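Local coordinates for 75aa long hypothetical regulatory protein AsnC (Pyrococcus horikoshii, PDB 2CVI) that is of unknown function but probably acts as a stand-alone ligand-binding domain of the Lrp/AsnC regulator family, associating with identical copies of itself, at residues 17-28 / 55-66. Sequence-based numbering, arbitrary orientation.
Sequences EVMEKLLAMPEV and FITEKIRKMPEI. With K (potassium ion), chain C.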
loop_
_atom_site.group_PDB
_atom_site.type_symbol
_atom_site.label_atom_id
_atom_site.label_comp_id
_atom_site.label_asym_id
_atom_site.label_seq_id
_atom_site.Cartn_x
_atom_site.Cartn_y
_atom_site.Cartn_z
ATOM N N GLU A 17 -1.389 14.009 -12.128
ATOM C CA GLU A 17 -2.631 14.753 -12.403
ATOM C C GLU A 17 -3.751 14.129 -11.598
ATOM O O GLU A 17 -4.531 14.829 -10.940
ATOM C CB GLU A 17 -3.021 14.671 -13.892
ATOM C CG GLU A 17 -4.502 15.038 -14.159
ATOM C CD GLU A 17 -4.943 14.868 -15.619
ATOM O OE1 GLU A 17 -6.163 14.792 -15.872
ATOM O OE2 GLU A 17 -4.084 14.822 -16.518
ATOM N N VAL A 18 -3.833 12.805 -11.688
ATOM C CA VAL A 18 -4.823 12.010 -10.972
ATOM C C VAL A 18 -4.528 12.080 -9.475
ATOM O O VAL A 18 -5.433 12.201 -8.676
ATOM C CB VAL A 18 -4.787 10.489 -11.428
ATOM C CG1 VAL A 18 -5.518 9.596 -10.407
ATOM C CG2 VAL A 18 -5.451 10.349 -12.800
ATOM N N MET A 19 -3.250 11.965 -9.115
ATOM C CA MET A 19 -2.823 11.993 -7.712
ATOM C C MET A 19 -3.298 13.311 -7.084
ATOM O O MET A 19 -3.844 13.330 -5.990
ATOM C CB MET A 19 -1.287 11.868 -7.642
ATOM C CG MET A 19 -0.684 10.653 -6.865
ATOM S SD MET A 19 0.433 11.229 -5.505
ATOM C CE MET A 19 1.393 12.491 -6.293
ATOM N N GLU A 20 -3.131 14.419 -7.788
ATOM C CA GLU A 20 -3.581 15.669 -7.203
ATOM C C GLU A 20 -5.090 15.777 -7.136
ATOM O O GLU A 20 -5.634 16.324 -6.167
ATOM C CB GLU A 20 -2.959 16.850 -7.916
ATOM C CG GLU A 20 -1.459 16.924 -7.602
ATOM C CD GLU A 20 -1.151 16.686 -6.107
ATOM O OE1 GLU A 20 -0.587 15.610 -5.778
ATOM O OE2 GLU A 20 -1.480 17.571 -5.264
ATOM N N LYS A 21 -5.794 15.251 -8.137
ATOM C CA LYS A 21 -7.244 15.282 -8.057
ATOM C C LYS A 21 -7.701 14.368 -6.937
ATOM O O LYS A 21 -8.675 14.665 -6.247
ATOM C CB LYS A 21 -7.905 14.814 -9.349
ATOM C CG LYS A 21 -7.866 15.833 -10.483
ATOM C CD LYS A 21 -8.611 15.241 -11.706
ATOM C CE LYS A 21 -8.755 16.255 -12.841
ATOM N NZ LYS A 21 -7.510 16.592 -13.578
ATOM N N LEU A 22 -7.001 13.244 -6.765
ATOM C CA LEU A 22 -7.365 12.310 -5.705
ATOM C C LEU A 22 -7.120 12.902 -4.335
ATOM O O LEU A 22 -7.973 12.853 -3.485
ATOM C CB LEU A 22 -6.590 10.979 -5.834
ATOM C CG LEU A 22 -6.986 10.072 -6.999
ATOM C CD1 LEU A 22 -5.954 8.980 -7.139
ATOM C CD2 LEU A 22 -8.367 9.501 -6.755
ATOM N N LEU A 23 -5.929 13.471 -4.130
ATOM C CA LEU A 23 -5.602 14.032 -2.835
ATOM C C LEU A 23 -6.552 15.144 -2.411
ATOM O O LEU A 23 -6.735 15.390 -1.220
ATOM C CB LEU A 23 -4.163 14.549 -2.847
ATOM C CG LEU A 23 -3.189 13.435 -2.479
ATOM C CD1 LEU A 23 -1.750 13.908 -2.762
ATOM C CD2 LEU A 23 -3.412 13.009 -1.003
ATOM N N ALA A 24 -7.165 15.817 -3.387
ATOM C CA ALA A 24 -8.087 16.907 -3.064
ATOM C C ALA A 24 -9.418 16.382 -2.552
ATOM O O ALA A 24 -10.215 17.116 -1.985
ATOM C CB ALA A 24 -8.298 17.792 -4.286
ATOM N N MET A 25 -9.646 15.079 -2.740
ATOM C CA MET A 25 -10.919 14.508 -2.290
ATOM C C MET A 25 -10.889 14.238 -0.803
ATOM O O MET A 25 -9.916 13.707 -0.258
ATOM C CB MET A 25 -11.235 13.211 -3.042
ATOM C CG MET A 25 -11.405 13.386 -4.523
ATOM S SD MET A 25 -11.548 11.841 -5.417
ATOM C CE MET A 25 -11.695 12.478 -7.119
ATOM N N PRO A 26 -11.976 14.575 -0.105
ATOM C CA PRO A 26 -11.976 14.347 1.333
ATOM C C PRO A 26 -11.727 12.911 1.828
ATOM O O PRO A 26 -11.127 12.707 2.868
ATOM C CB PRO A 26 -13.324 14.952 1.771
ATOM C CG PRO A 26 -14.170 14.775 0.605
ATOM C CD PRO A 26 -13.276 15.097 -0.571
ATOM N N GLU A 27 -12.156 11.933 1.050
ATOM C CA GLU A 27 -11.956 10.551 1.440
ATOM C C GLU A 27 -10.490 10.112 1.360
ATOM O O GLU A 27 -10.093 9.172 2.044
ATOM C CB GLU A 27 -12.736 9.625 0.516
ATOM C CG GLU A 27 -14.242 9.759 0.609
ATOM C CD GLU A 27 -14.813 10.870 -0.252
ATOM O OE1 GLU A 27 -14.047 11.597 -0.961
ATOM O OE2 GLU A 27 -16.058 10.993 -0.207
ATOM N N VAL A 28 -9.728 10.759 0.477
ATOM C CA VAL A 28 -8.352 10.381 0.227
ATOM C C VAL A 28 -7.404 10.996 1.231
ATOM O O VAL A 28 -7.292 12.235 1.309
ATOM C CB VAL A 28 -7.927 10.740 -1.204
ATOM C CG1 VAL A 28 -6.443 10.425 -1.404
ATOM C CG2 VAL A 28 -8.780 9.956 -2.193
ATOM N N PHE A 55 -17.410 5.270 -3.734
ATOM C CA PHE A 55 -16.204 5.982 -4.141
ATOM C C PHE A 55 -15.493 5.218 -5.256
ATOM O O PHE A 55 -15.069 5.816 -6.254
ATOM C CB PHE A 55 -15.281 6.120 -2.932
ATOM C CG PHE A 55 -14.029 6.892 -3.208
ATOM C CD1 PHE A 55 -14.028 8.276 -3.078
ATOM C CD2 PHE A 55 -12.859 6.251 -3.624
ATOM C CE1 PHE A 55 -12.873 9.014 -3.355
ATOM C CE2 PHE A 55 -11.682 6.989 -3.912
ATOM C CZ PHE A 55 -11.706 8.372 -3.769
ATOM N N ILE A 56 -15.335 3.908 -5.074
ATOM C CA ILE A 56 -14.643 3.070 -6.040
ATOM C C ILE A 56 -15.366 2.944 -7.372
ATOM O O ILE A 56 -14.731 3.022 -8.417
ATOM C CB ILE A 56 -14.459 1.640 -5.446
ATOM C CG1 ILE A 56 -13.437 1.692 -4.305
ATOM C CG2 ILE A 56 -14.031 0.639 -6.538
ATOM C CD1 ILE A 56 -13.307 0.393 -3.545
ATOM N N THR A 57 -16.681 2.757 -7.361
ATOM C CA THR A 57 -17.335 2.554 -8.653
ATOM C C THR A 57 -17.885 3.826 -9.301
ATOM O O THR A 57 -17.945 3.916 -10.548
ATOM C CB THR A 57 -18.416 1.477 -8.535
ATOM O OG1 THR A 57 -19.485 2.016 -7.772
ATOM C CG2 THR A 57 -17.876 0.197 -7.829
ATOM N N GLU A 58 -18.213 4.830 -8.502
ATOM C CA GLU A 58 -18.688 6.091 -9.068
ATOM C C GLU A 58 -17.648 7.198 -9.159
ATOM O O GLU A 58 -17.394 7.709 -10.244
ATOM C CB GLU A 58 -19.870 6.645 -8.292
ATOM C CG GLU A 58 -21.002 5.650 -8.085
ATOM C CD GLU A 58 -22.165 6.266 -7.305
ATOM O OE1 GLU A 58 -22.893 5.545 -6.590
ATOM O OE2 GLU A 58 -22.368 7.486 -7.413
ATOM N N LYS A 59 -17.064 7.574 -8.025
ATOM C CA LYS A 59 -16.101 8.677 -8.045
ATOM C C LYS A 59 -14.891 8.406 -8.921
ATOM O O LYS A 59 -14.467 9.277 -9.667
ATOM C CB LYS A 59 -15.656 9.016 -6.626
ATOM C CG LYS A 59 -15.028 10.399 -6.509
ATOM C CD LYS A 59 -15.450 11.034 -5.186
ATOM C CE LYS A 59 -15.067 12.490 -5.066
ATOM N NZ LYS A 59 -15.306 12.977 -3.655
ATOM N N ILE A 60 -14.325 7.206 -8.840
ATOM C CA ILE A 60 -13.161 6.896 -9.658
ATOM C C ILE A 60 -13.487 6.935 -11.151
ATOM O O ILE A 60 -12.622 7.291 -11.955
ATOM C CB ILE A 60 -12.550 5.531 -9.280
ATOM C CG1 ILE A 60 -11.969 5.625 -7.865
ATOM C CG2 ILE A 60 -11.450 5.131 -10.288
ATOM C CD1 ILE A 60 -10.995 6.766 -7.642
ATOM N N ARG A 61 -14.729 6.610 -11.529
ATOM C CA ARG A 61 -15.090 6.685 -12.941
ATOM C C ARG A 61 -15.146 8.108 -13.510
ATOM O O ARG A 61 -15.294 8.281 -14.724
ATOM C CB ARG A 61 -16.416 5.926 -13.186
ATOM C CG ARG A 61 -16.170 4.450 -13.389
ATOM C CD ARG A 61 -17.449 3.738 -13.859
ATOM N NE ARG A 61 -17.199 2.378 -14.300
ATOM C CZ ARG A 61 -17.243 1.315 -13.493
ATOM N NH1 ARG A 61 -17.533 1.497 -12.198
ATOM N NH2 ARG A 61 -17.040 0.084 -13.985
ATOM N N LYS A 62 -15.023 9.123 -12.652
ATOM C CA LYS A 62 -14.989 10.516 -13.140
ATOM C C LYS A 62 -13.610 10.787 -13.729
ATOM O O LYS A 62 -13.416 11.798 -14.410
ATOM C CB LYS A 62 -15.263 11.524 -11.999
ATOM C CG LYS A 62 -16.661 11.388 -11.383
ATOM C CD LYS A 62 -16.931 12.399 -10.262
ATOM C CE LYS A 62 -16.926 13.807 -10.808
ATOM N NZ LYS A 62 -17.714 13.878 -12.068
ATOM N N MET A 63 -12.654 9.886 -13.474
ATOM C CA MET A 63 -11.289 10.024 -13.982
ATOM C C MET A 63 -10.982 8.831 -14.872
ATOM O O MET A 63 -10.431 7.829 -14.424
ATOM C CB MET A 63 -10.294 10.091 -12.813
ATOM C CG MET A 63 -10.499 11.337 -11.970
ATOM S SD MET A 63 -9.650 11.274 -10.375
ATOM C CE MET A 63 -10.760 10.140 -9.564
ATOM N N PRO A 64 -11.315 8.919 -16.169
ATOM C CA PRO A 64 -11.036 7.773 -17.041
ATOM C C PRO A 64 -9.564 7.401 -17.210
ATOM O O PRO A 64 -9.232 6.366 -17.781
ATOM C CB PRO A 64 -11.739 8.150 -18.349
ATOM C CG PRO A 64 -11.704 9.662 -18.350
ATOM C CD PRO A 64 -11.981 10.019 -16.890
ATOM N N GLU A 65 -8.695 8.245 -16.662
ATOM C CA GLU A 65 -7.269 7.953 -16.695
ATOM C C GLU A 65 -6.990 6.730 -15.799
ATOM O O GLU A 65 -5.976 6.039 -15.937
ATOM C CB GLU A 65 -6.463 9.146 -16.159
ATOM C CG GLU A 65 -6.520 10.421 -16.998
ATOM C CD GLU A 65 -7.762 11.250 -16.786
ATOM O OE1 GLU A 65 -8.566 10.934 -15.896
ATOM O OE2 GLU A 65 -7.936 12.250 -17.520
ATOM N N ILE A 66 -7.890 6.478 -14.853
ATOM C CA ILE A 66 -7.735 5.328 -13.963
ATOM C C ILE A 66 -8.413 4.131 -14.653
ATOM O O ILE A 66 -9.645 4.088 -14.788
ATOM C CB ILE A 66 -8.369 5.596 -12.590
ATOM C CG1 ILE A 66 -7.698 6.807 -11.922
ATOM C CG2 ILE A 66 -8.206 4.360 -11.723
ATOM C CD1 ILE A 66 -8.364 7.305 -10.650
HETATM K K K C . -7.750 14.663 1.072
HETATM O O HOH W 1 -9.959 17.063 0.996
HETATM O O HOH W 2 -17.563 11.311 -2.348
#
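Met25, Met63 and Leu22 form the middle of a mainly apolar contact between the C-terminal ends of the two helices of a ferredoxin-like alpha+beta fold and the turns that follow them. The two methionines meet tip to tip, with Met25 CE 3.5 Å from Met63 CE. Met25 gets there because its chain is fully extended (chi3 -179°), whereas Met63 folds its methyl back at chi3 (-75°) toward Leu22, whose CD2 is 3.7 Å from Met63 CE. Met25 SD also makes an oblique Met-aromatic contact with Phe55, 4.8 Å from the ring centroid. The Lys59 chain runs past Met25 in the opposite direction, and Lys59 CE comes within 3.6 Å of Met25 SD. That course carries Lys59 NZ to Glu27 OE1 in a salt bridge whose hydrogen bond is long and weak at 3.3 Å; a water also bridges Lys59 NZ and Glu27 OE2. At the far end, Val18 CG1 packs 3.7 Å from Ile66 CD1. The carbonyl oxygens of Leu23, Met25 and Val28 bind a potassium ion, which is likely to restrain the type I turn from Met25 to Val28. Both segments pack on one face of the antiparallel sheet: Leu22 rests on Leu40 and Val42 of strand 40-46, and Phe55, Ile60 and Ile66 touch strand 2-10.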